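Saframycin Mx1 synthetase B (Legionella pneumophila subsp. pneumophila, PDB 3KXW) belongs to the ANL superfamily of AMP-binding enzymes and holds 5'-O-[(S)-(dodecanoyloxy)(hydroxy)phosphoryl]adenosine in its ligand pocket. Local coordinates at residues Thr349-Gln354 / His361-Asn366; Val68-Ala73 / Ile118-Ala123; Tyr273-Ile278 / Tyr310-Glu315. One frame throughout, in Å; residues are numbered along the deposited sequence.

Interaction 1 (Thr349-Gln354 / His361-Asn366); sequences TLAKEQ and HFADDN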
loop_
_atom_site.group_PDB
_atom_site.type_symbol
_atom_site.label_atom_id
_atom_site.label_comp_id
_atom_site.label_asym_id
_atom_site.label_seq_id
_atom_site.Cartn_x
_atom_site.Cartn_y
_atom_site.Cartn_z
ATOM N N THR A 349 22.463 -15.108 3.678
ATOM C CA THR A 349 23.408 -14.242 4.351
ATOM C C THR A 349 24.435 -13.773 3.353
ATOM O O THR A 349 25.160 -14.582 2.771
ATOM C CB THR A 349 24.117 -14.966 5.500
ATOM O OG1 THR A 349 23.138 -15.495 6.408
ATOM C CG2 THR A 349 25.037 -14.008 6.235
ATOM N N LEU A 350 24.476 -12.469 3.121
ATOM C CA LEU A 350 25.438 -11.916 2.192
ATOM C C LEU A 350 26.622 -11.332 2.950
ATOM O O LEU A 350 26.483 -10.853 4.086
ATOM C CB LEU A 350 24.824 -10.824 1.312
ATOM C CG LEU A 350 23.475 -11.019 0.615
ATOM C CD1 LEU A 350 23.448 -10.270 -0.709
ATOM C CD2 LEU A 350 23.103 -12.481 0.429
ATOM N N ALA A 351 27.782 -11.356 2.300
ATOM C CA ALA A 351 28.998 -10.744 2.830
ATOM C C ALA A 351 28.931 -9.221 2.814
ATOM O O ALA A 351 28.252 -8.625 1.979
ATOM C CB ALA A 351 30.217 -11.223 2.026
ATOM N N LYS A 352 29.670 -8.578 3.714
ATOM C CA LYS A 352 29.736 -7.123 3.709
ATOM C C LYS A 352 30.239 -6.618 2.366
ATOM O O LYS A 352 29.744 -5.630 1.825
ATOM C CB LYS A 352 30.659 -6.613 4.809
ATOM C CG LYS A 352 30.613 -5.095 4.930
ATOM C CD LYS A 352 31.755 -4.544 5.768
ATOM C CE LYS A 352 31.680 -3.021 5.846
ATOM N NZ LYS A 352 31.682 -2.378 4.487
ATOM N N GLU A 353 31.241 -7.303 1.835
ATOM C CA GLU A 353 31.859 -6.900 0.591
ATOM C C GLU A 353 31.209 -7.621 -0.582
ATOM O O GLU A 353 31.278 -8.839 -0.668
ATOM C CB GLU A 353 33.353 -7.233 0.632
ATOM C CG GLU A 353 34.086 -6.838 -0.622
ATOM C CD GLU A 353 34.039 -5.347 -0.870
ATOM O OE1 GLU A 353 34.321 -4.565 0.083
ATOM O OE2 GLU A 353 33.726 -4.953 -2.016
ATOM N N GLN A 354 30.604 -6.861 -1.488
ATOM C CA GLN A 354 29.949 -7.426 -2.660
ATOM C C GLN A 354 30.699 -7.137 -3.953
ATOM O O GLN A 354 30.229 -7.464 -5.042
ATOM C CB GLN A 354 28.515 -6.909 -2.760
ATOM C CG GLN A 354 27.639 -7.375 -1.623
ATOM C CD GLN A 354 27.387 -8.877 -1.665
ATOM O OE1 GLN A 354 27.178 -9.462 -2.736
ATOM N NE2 GLN A 354 27.397 -9.507 -0.503
ATOM N N HIS A 361 27.614 -12.279 -3.248
ATOM C CA HIS A 361 28.692 -12.855 -2.461
ATOM C C HIS A 361 28.163 -13.206 -1.088
ATOM O O HIS A 361 27.675 -12.345 -0.359
ATOM C CB HIS A 361 29.870 -11.881 -2.430
ATOM C CG HIS A 361 30.314 -11.490 -3.803
ATOM N ND1 HIS A 361 31.148 -12.282 -4.561
ATOM C CD2 HIS A 361 29.958 -10.451 -4.595
ATOM C CE1 HIS A 361 31.323 -11.724 -5.747
ATOM N NE2 HIS A 361 30.605 -10.617 -5.797
ATOM N N PHE A 362 28.227 -14.489 -0.759
ATOM C CA PHE A 362 27.566 -15.021 0.414
ATOM C C PHE A 362 28.552 -15.146 1.577
ATOM O O PHE A 362 29.757 -15.131 1.371
ATOM C CB PHE A 362 26.986 -16.398 0.088
ATOM C CG PHE A 362 25.910 -16.378 -0.957
ATOM C CD1 PHE A 362 24.613 -16.028 -0.625
ATOM C CD2 PHE A 362 26.193 -16.737 -2.269
ATOM C CE1 PHE A 362 23.611 -16.025 -1.590
ATOM C CE2 PHE A 362 25.201 -16.736 -3.234
ATOM C CZ PHE A 362 23.907 -16.389 -2.892
ATOM N N ALA A 363 28.035 -15.271 2.795
ATOM C CA ALA A 363 28.893 -15.371 3.975
ATOM C C ALA A 363 28.292 -16.298 5.027
ATOM O O ALA A 363 27.093 -16.583 4.997
ATOM C CB ALA A 363 29.164 -13.980 4.562
ATOM N N ASP A 364 29.128 -16.773 5.951
ATOM C CA ASP A 364 28.666 -17.637 7.034
ATOM C C ASP A 364 27.659 -16.914 7.933
ATOM O O ASP A 364 27.765 -15.703 8.157
ATOM C CB ASP A 364 29.844 -18.166 7.862
ATOM C CG ASP A 364 30.768 -19.082 7.057
ATOM O OD1 ASP A 364 30.303 -19.702 6.073
ATOM O OD2 ASP A 364 31.964 -19.181 7.416
ATOM N N ASP A 365 26.718 -17.690 8.468
ATOM C CA ASP A 365 25.474 -17.190 9.065
ATOM C C ASP A 365 25.549 -16.063 10.087
ATOM O O ASP A 365 24.515 -15.628 10.589
ATOM C CB ASP A 365 24.641 -18.338 9.645
ATOM C CG ASP A 365 23.697 -18.940 8.624
ATOM O OD1 ASP A 365 22.991 -19.919 8.959
ATOM O OD2 ASP A 365 23.665 -18.433 7.482
ATOM N N ASN A 366 26.742 -15.598 10.414
ATOM C CA ASN A 366 26.862 -14.374 11.201
ATOM C C ASN A 366 28.272 -13.828 11.175
ATOM O O ASN A 366 28.671 -13.045 12.049
ATOM C CB ASN A 366 26.340 -14.547 12.633
ATOM C CG ASN A 366 26.199 -16.003 13.036
ATOM O OD1 ASN A 366 25.228 -16.382 13.700
ATOM N ND2 ASN A 366 27.165 -16.830 12.633
#
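Two successive turns fold the side chain of Gln354 back toward the main chain of His361: CG sits beside its own backbone N (chi1 -65°), and the bend at the next bond (chi2 -68°) swings CD round. The carboxamide then pairs with the main chain of His361 much as a peptide group would. Its OE1 receives the backbone N-H of His361 at 2.9 Å, while NE2 donates to His361 O, also at 2.9 Å, from within the carbonyl plane and on a lone pair. A further NE2 bond of 2.8 Å to Ala351 O, close to the amide plane, engages the other N-H, and the three bonds together fix the rotation of the amide. His361 O has a second donor, Ala351 N at 2.8 Å, so one carbonyl ties a side chain and a backbone together. The His361 ring slides past the Gln354 side chain in the opposite direction, its plane well tilted from the amide; its NE2 is hydrogen-bonded to Asp357 OD1.

This is the long connection of a two-stranded antiparallel sheet, 347-350 with 371-374, folding back on the strand it leaves. Leu350 hydrogen-bonds through its backbone to Tyr371 and also forms an isolated bridge with Phe362, flanked by a bond from Ala363 N to Thr349 O (3.0 Å) whose donor stands 40° above the carbonyl plane. The side chains of this bridged pair cross obliquely, Leu350 CD2 lying 4.0 Å from Phe362 CD1, and the Phe362 ring goes on to meet that of His447. On another side of the backbone, Ala351 CB rests 3.9 Å from Ala363 CB. Farther along, Thr349 and Asp365 cross at about a right angle, with Thr349 OG1 3.2 Å from Asp365 OD2.

Interaction 2 (Val68-Ala73 / Ile118-Ala123); sequences VLLLFA and IVLMIA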
loop_
_atom_site.group_PDB
_atom_site.type_symbol
_atom_site.label_atom_id
_atom_site.label_comp_id
_atom_site.label_asym_id
_atom_site.label_seq_id
_atom_site.Cartn_x
_atom_site.Cartn_y
_atom_site.Cartn_z
ATOM N N VAL A 68 -14.493 7.875 -13.599
ATOM C CA VAL A 68 -15.269 8.408 -12.491
ATOM C C VAL A 68 -14.356 8.466 -11.285
ATOM O O VAL A 68 -13.802 7.449 -10.862
ATOM C CB VAL A 68 -16.508 7.540 -12.191
ATOM C CG1 VAL A 68 -17.277 8.069 -10.960
ATOM C CG2 VAL A 68 -17.415 7.445 -13.429
ATOM N N LEU A 69 -14.157 9.676 -10.767
ATOM C CA LEU A 69 -13.301 9.897 -9.610
ATOM C C LEU A 69 -14.017 9.468 -8.329
ATOM O O LEU A 69 -15.182 9.792 -8.136
ATOM C CB LEU A 69 -12.951 11.390 -9.529
ATOM C CG LEU A 69 -11.792 11.749 -8.615
ATOM C CD1 LEU A 69 -10.510 11.108 -9.159
ATOM C CD2 LEU A 69 -11.650 13.288 -8.466
ATOM N N LEU A 70 -13.325 8.767 -7.441
ATOM C CA LEU A 70 -13.966 8.307 -6.215
ATOM C C LEU A 70 -13.247 8.902 -5.033
ATOM O O LEU A 70 -12.147 8.487 -4.708
ATOM C CB LEU A 70 -13.921 6.790 -6.112
ATOM C CG LEU A 70 -14.546 6.055 -7.291
ATOM C CD1 LEU A 70 -14.447 4.535 -7.090
ATOM C CD2 LEU A 70 -16.010 6.454 -7.454
ATOM N N LEU A 71 -13.868 9.904 -4.416
ATOM C CA LEU A 71 -13.228 10.606 -3.311
ATOM C C LEU A 71 -13.863 10.111 -2.030
ATOM O O LEU A 71 -14.974 10.543 -1.674
ATOM C CB LEU A 71 -13.392 12.118 -3.501
ATOM C CG LEU A 71 -12.584 13.114 -2.688
ATOM C CD1 LEU A 71 -12.829 14.532 -3.214
ATOM C CD2 LEU A 71 -12.959 13.023 -1.208
ATOM N N PHE A 72 -13.183 9.186 -1.344
ATOM C CA PHE A 72 -13.730 8.548 -0.145
ATOM C C PHE A 72 -12.647 8.212 0.852
ATOM O O PHE A 72 -11.549 7.771 0.467
ATOM C CB PHE A 72 -14.434 7.222 -0.495
ATOM C CG PHE A 72 -15.723 7.395 -1.221
ATOM C CD1 PHE A 72 -16.907 7.595 -0.516
ATOM C CD2 PHE A 72 -15.753 7.351 -2.621
ATOM C CE1 PHE A 72 -18.117 7.779 -1.199
ATOM C CE2 PHE A 72 -16.954 7.508 -3.313
ATOM C CZ PHE A 72 -18.142 7.732 -2.596
ATOM N N ALA A 73 -12.965 8.381 2.131
ATOM C CA ALA A 73 -12.202 7.734 3.186
ATOM C C ALA A 73 -12.505 6.228 3.132
ATOM O O ALA A 73 -13.489 5.805 2.509
ATOM C CB ALA A 73 -12.583 8.321 4.558
ATOM N N ILE A 118 -17.388 12.580 -13.707
ATOM C CA ILE A 118 -18.165 12.689 -12.472
ATOM C C ILE A 118 -17.251 12.339 -11.307
ATOM O O ILE A 118 -16.327 11.557 -11.472
ATOM C CB ILE A 118 -19.349 11.714 -12.454
ATOM C CG1 ILE A 118 -20.381 12.104 -13.499
ATOM C CG2 ILE A 118 -20.015 11.661 -11.087
ATOM C CD1 ILE A 118 -21.052 13.418 -13.196
ATOM N N VAL A 119 -17.468 12.959 -10.151
ATOM C CA VAL A 119 -16.828 12.511 -8.916
ATOM C C VAL A 119 -17.908 12.121 -7.899
ATOM O O VAL A 119 -18.903 12.825 -7.736
ATOM C CB VAL A 119 -15.810 13.552 -8.334
ATOM C CG1 VAL A 119 -16.453 14.914 -8.126
ATOM C CG2 VAL A 119 -15.197 13.047 -7.027
ATOM N N LEU A 120 -17.725 10.963 -7.274
ATOM C CA LEU A 120 -18.578 10.515 -6.181
ATOM C C LEU A 120 -17.888 10.735 -4.846
ATOM O O LEU A 120 -16.686 10.532 -4.707
ATOM C CB LEU A 120 -18.939 9.030 -6.335
ATOM C CG LEU A 120 -19.571 8.711 -7.695
ATOM C CD1 LEU A 120 -19.887 7.234 -7.809
ATOM C CD2 LEU A 120 -20.854 9.531 -7.963
HETATM N N MSE A 121 -18.645 11.168 -3.855
HETATM C CA MSE A 121 -18.087 11.311 -2.510
HETATM C C MSE A 121 -19.253 11.314 -1.544
HETATM O O MSE A 121 -20.381 11.412 -1.981
HETATM C CB MSE A 121 -17.306 12.628 -2.410
HETATM C CG MSE A 121 -18.184 13.880 -2.535
HETATM SE SE MSE A 121 -17.084 15.516 -2.546
HETATM C CE MSE A 121 -16.276 15.379 -4.340
ATOM N N ILE A 122 -19.003 11.249 -0.235
ATOM C CA ILE A 122 -20.135 11.316 0.699
ATOM C C ILE A 122 -20.652 12.752 0.889
ATOM O O ILE A 122 -19.926 13.711 0.650
ATOM C CB ILE A 122 -19.841 10.679 2.068
ATOM C CG1 ILE A 122 -18.825 11.513 2.851
ATOM C CG2 ILE A 122 -19.416 9.220 1.907
ATOM C CD1 ILE A 122 -18.650 11.058 4.280
ATOM N N ALA A 123 -21.910 12.885 1.314
ATOM C CA ALA A 123 -22.546 14.196 1.450
ATOM C C ALA A 123 -21.731 15.183 2.283
ATOM O O ALA A 123 -21.578 16.342 1.905
ATOM C CB ALA A 123 -23.973 14.058 2.005
HETATM O O HOH W 1 -16.278 10.890 0.632
#
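Leu120 reaches from its strand toward three residues of 68-73, and each step along the chain has its own neighbour. CB lies 3.9 Å from Phe72 CE2. With CG beside the backbone N (chi1 -54°), the branch point comes within 4.0 Å of Val68 CG1. Beyond it, CD1 ends 4.0 Å from Leu70 CD2, the two leucines lying side by side and pointing the same way, whereas Val68 crosses Leu120 at a slant.

The backbones beneath are parallel strands, 22° apart in direction, joined by hydrogen bonds from Leu69 N to Ile118 O, from Leu120 N to Leu69 O and from Leu71 N to Leu120 O. They are neighbouring central strands of a mixed sheet with alpha/beta topology: 67-71 is flanked by 91-95 as well as by 118-121, and the chain passes through helices 76-87 and 101-114 on its way between the two. The face carrying Val68, Leu70 and Leu120 is the one against which helix 76-87 packs, through Cys85; Leu69 and Val119 pair on the other face, where Val119 CG2 lies against Leu69 CB.

Past the end of strand 67-71, the Phe72 ring slips over the other backbone. Met121 CA, of a selenomethionine, approaches one ring face in a CH-pi contact, 4.0 Å from the centroid and 27° off the normal, while Ile122 CG2 meets the edge, 3.7 Å from CE1. Leu71 and Met121 run side by side, CD1 to CE 3.7 Å. Where direct backbone pairing stops, a water takes over: it donates to Leu71 O at 2.7 Å and accepts from Ile122 N at 2.9 Å, just before helix 123-129 begins.

Interaction 3 (Tyr273-Ile278 / Tyr310-Glu315); sequences YCVKRI and YQAFKE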
loop_
_atom_site.group_PDB
_atom_site.type_symbol
_atom_site.label_atom_id
_atom_site.label_comp_id
_atom_site.label_asym_id
_atom_site.label_seq_id
_atom_site.Cartn_x
_atom_site.Cartn_y
_atom_site.Cartn_z
ATOM N N TYR A 273 5.865 -1.496 14.284
ATOM C CA TYR A 273 5.026 -0.505 14.941
ATOM C C TYR A 273 4.231 -1.153 16.077
ATOM O O TYR A 273 4.083 -0.559 17.150
ATOM C CB TYR A 273 4.106 0.145 13.909
ATOM C CG TYR A 273 3.378 1.375 14.381
ATOM C CD1 TYR A 273 4.021 2.599 14.532
ATOM C CD2 TYR A 273 2.034 1.312 14.655
ATOM C CE1 TYR A 273 3.312 3.737 14.975
ATOM C CE2 TYR A 273 1.340 2.407 15.066
ATOM C CZ TYR A 273 1.962 3.613 15.233
ATOM O OH TYR A 273 1.154 4.660 15.661
ATOM N N CYS A 274 3.706 -2.353 15.821
ATOM C CA CYS A 274 3.059 -3.149 16.881
ATOM C C CYS A 274 3.987 -3.460 18.045
ATOM O O CYS A 274 3.619 -3.281 19.204
ATOM C CB CYS A 274 2.528 -4.464 16.328
ATOM S SG CYS A 274 1.058 -4.298 15.285
ATOM N N VAL A 275 5.194 -3.923 17.728
ATOM C CA VAL A 275 6.165 -4.228 18.768
ATOM C C VAL A 275 6.467 -2.988 19.609
ATOM O O VAL A 275 6.529 -3.057 20.839
ATOM C CB VAL A 275 7.466 -4.790 18.162
ATOM C CG1 VAL A 275 8.614 -4.797 19.202
ATOM C CG2 VAL A 275 7.232 -6.184 17.612
ATOM N N LYS A 276 6.675 -1.865 18.937
ATOM C CA LYS A 276 7.049 -0.634 19.613
ATOM C C LYS A 276 5.930 -0.059 20.495
ATOM O O LYS A 276 6.198 0.475 21.589
ATOM C CB LYS A 276 7.485 0.419 18.598
ATOM C CG LYS A 276 8.124 1.620 19.272
ATOM C CD LYS A 276 9.273 2.128 18.488
ATOM C CE LYS A 276 10.202 2.968 19.351
ATOM N NZ LYS A 276 11.370 2.186 19.792
ATOM N N ARG A 277 4.690 -0.163 20.015
ATOM C CA ARG A 277 3.554 0.553 20.614
ATOM C C ARG A 277 2.778 -0.247 21.670
ATOM O O ARG A 277 2.059 0.334 22.473
ATOM C CB ARG A 277 2.563 1.010 19.535
ATOM C CG ARG A 277 3.002 2.236 18.678
ATOM C CD ARG A 277 2.960 3.573 19.427
ATOM N NE ARG A 277 1.623 3.925 19.910
ATOM C CZ ARG A 277 0.766 4.716 19.276
ATOM N NH1 ARG A 277 1.083 5.277 18.120
ATOM N NH2 ARG A 277 -0.420 4.963 19.815
ATOM N N ILE A 278 2.886 -1.566 21.647
ATOM C CA ILE A 278 2.025 -2.399 22.498
ATOM C C ILE A 278 2.769 -2.897 23.740
ATOM O O ILE A 278 3.673 -3.715 23.651
ATOM C CB ILE A 278 1.428 -3.569 21.688
ATOM C CG1 ILE A 278 0.625 -3.012 20.496
ATOM C CG2 ILE A 278 0.568 -4.477 22.577
ATOM C CD1 ILE A 278 0.022 -4.067 19.604
ATOM N N TYR A 310 7.630 -11.890 16.297
ATOM C CA TYR A 310 7.374 -13.256 16.722
ATOM C C TYR A 310 7.618 -13.398 18.218
ATOM O O TYR A 310 6.781 -13.945 18.929
ATOM C CB TYR A 310 8.245 -14.248 15.953
ATOM C CG TYR A 310 8.260 -15.605 16.614
ATOM C CD1 TYR A 310 7.100 -16.373 16.692
ATOM C CD2 TYR A 310 9.413 -16.106 17.181
ATOM C CE1 TYR A 310 7.101 -17.626 17.310
ATOM C CE2 TYR A 310 9.420 -17.349 17.802
ATOM C CZ TYR A 310 8.277 -18.102 17.853
ATOM O OH TYR A 310 8.313 -19.329 18.485
ATOM N N GLN A 311 8.746 -12.875 18.696
ATOM C CA GLN A 311 9.063 -12.940 20.124
ATOM C C GLN A 311 8.028 -12.175 20.970
ATOM O O GLN A 311 7.666 -12.598 22.069
ATOM C CB GLN A 311 10.484 -12.425 20.407
ATOM C CG GLN A 311 11.626 -13.284 19.833
ATOM C CD GLN A 311 11.619 -14.692 20.391
ATOM O OE1 GLN A 311 11.122 -14.926 21.493
ATOM N NE2 GLN A 311 12.138 -15.636 19.625
ATOM N N ALA A 312 7.549 -11.050 20.451
ATOM C CA ALA A 312 6.567 -10.234 21.163
ATOM C C ALA A 312 5.174 -10.875 21.275
ATOM O O ALA A 312 4.427 -10.574 22.215
ATOM C CB ALA A 312 6.469 -8.825 20.524
ATOM N N PHE A 313 4.814 -11.749 20.332
ATOM C CA PHE A 313 3.439 -12.263 20.316
ATOM C C PHE A 313 3.268 -13.785 20.392
ATOM O O PHE A 313 2.148 -14.283 20.423
ATOM C CB PHE A 313 2.644 -11.625 19.163
ATOM C CG PHE A 313 2.518 -10.138 19.320
ATOM C CD1 PHE A 313 1.600 -9.613 20.213
ATOM C CD2 PHE A 313 3.371 -9.273 18.655
ATOM C CE1 PHE A 313 1.483 -8.262 20.401
ATOM C CE2 PHE A 313 3.273 -7.889 18.861
ATOM C CZ PHE A 313 2.338 -7.393 19.730
ATOM N N LYS A 314 4.383 -14.498 20.432
ATOM C CA LYS A 314 4.371 -15.960 20.463
ATOM C C LYS A 314 3.605 -16.506 21.649
ATOM O O LYS A 314 2.975 -17.550 21.550
ATOM C CB LYS A 314 5.805 -16.521 20.437
ATOM C CG LYS A 314 6.617 -16.309 21.696
ATOM C CD LYS A 314 8.015 -16.943 21.550
ATOM C CE LYS A 314 8.812 -16.887 22.860
ATOM N NZ LYS A 314 10.217 -17.396 22.685
ATOM N N GLU A 315 3.645 -15.801 22.773
ATOM C CA GLU A 315 2.899 -16.261 23.934
ATOM C C GLU A 315 1.382 -16.121 23.737
ATOM O O GLU A 315 0.587 -16.678 24.507
ATOM C CB GLU A 315 3.390 -15.572 25.209
ATOM C CG GLU A 315 4.883 -15.834 25.492
ATOM C CD GLU A 315 5.252 -17.322 25.528
ATOM O OE1 GLU A 315 4.397 -18.165 25.894
ATOM O OE2 GLU A 315 6.413 -17.668 25.206
#
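Ile278 and Phe313 meet at about a right angle, the CD1 methyl of the isoleucine lying 4.1 Å from CZ at the tip of the ring. CG of Phe313 lies anti to its carbonyl carbon (chi1 -63°), and CZ, at the far end of the ring, meets the isoleucine methyl. Ile278 follows directly on helix 269-277; from the last turn of that helix, two more residues approach the same ring: Cys274 brings CB to 4.3 Å from CE2, and Val275 CG2 touches CE2 more loosely. Beside the ring, the small Ala312 offers CB to Val275 CG2 at 4.0 Å, the pair at which the two backbones come nearest.

No hydrogen bond crosses between the segments, so the joint is purely apolar and modest in area. Leu253 of helix 250-259 touches both Ile278 and Phe313, extending the apolar cluster, and Lys283 makes a cation-pi contact with Phe313 while hydrogen-bonding to Ala312 O. The two helices follow strands 263-266 and 293-296 in turn, and their C-terminal ends pack as neighbours in a beta-alpha-beta-alpha-beta run that leads on to strand 323-328, an arrangement typical of layered alpha/beta folds.

From the N terminus, interaction 2 comes first, pairing strand 67-71 with 118-121 and closing a loop of 44 residues that holds two helices and strand 91-95. Interaction 3 follows, joining the ends of helices 269-277 and 303-313 round a loop that includes strand 293-296. Interaction 1 closes last and most tightly, with six residues between its segments, within the connection from strand 347-350 to 371-374. The three are in series, none enclosing or crossing another. Interaction 2 lies about 51 Å, centre to centre, from interaction 1, and both 1 and 3 sit across the chain's centre from it. Interaction 2 belongs to one beta-sheet, interaction 3 to helices following strands of another, and interaction 1 to the small two-stranded pair 347-350/371-374.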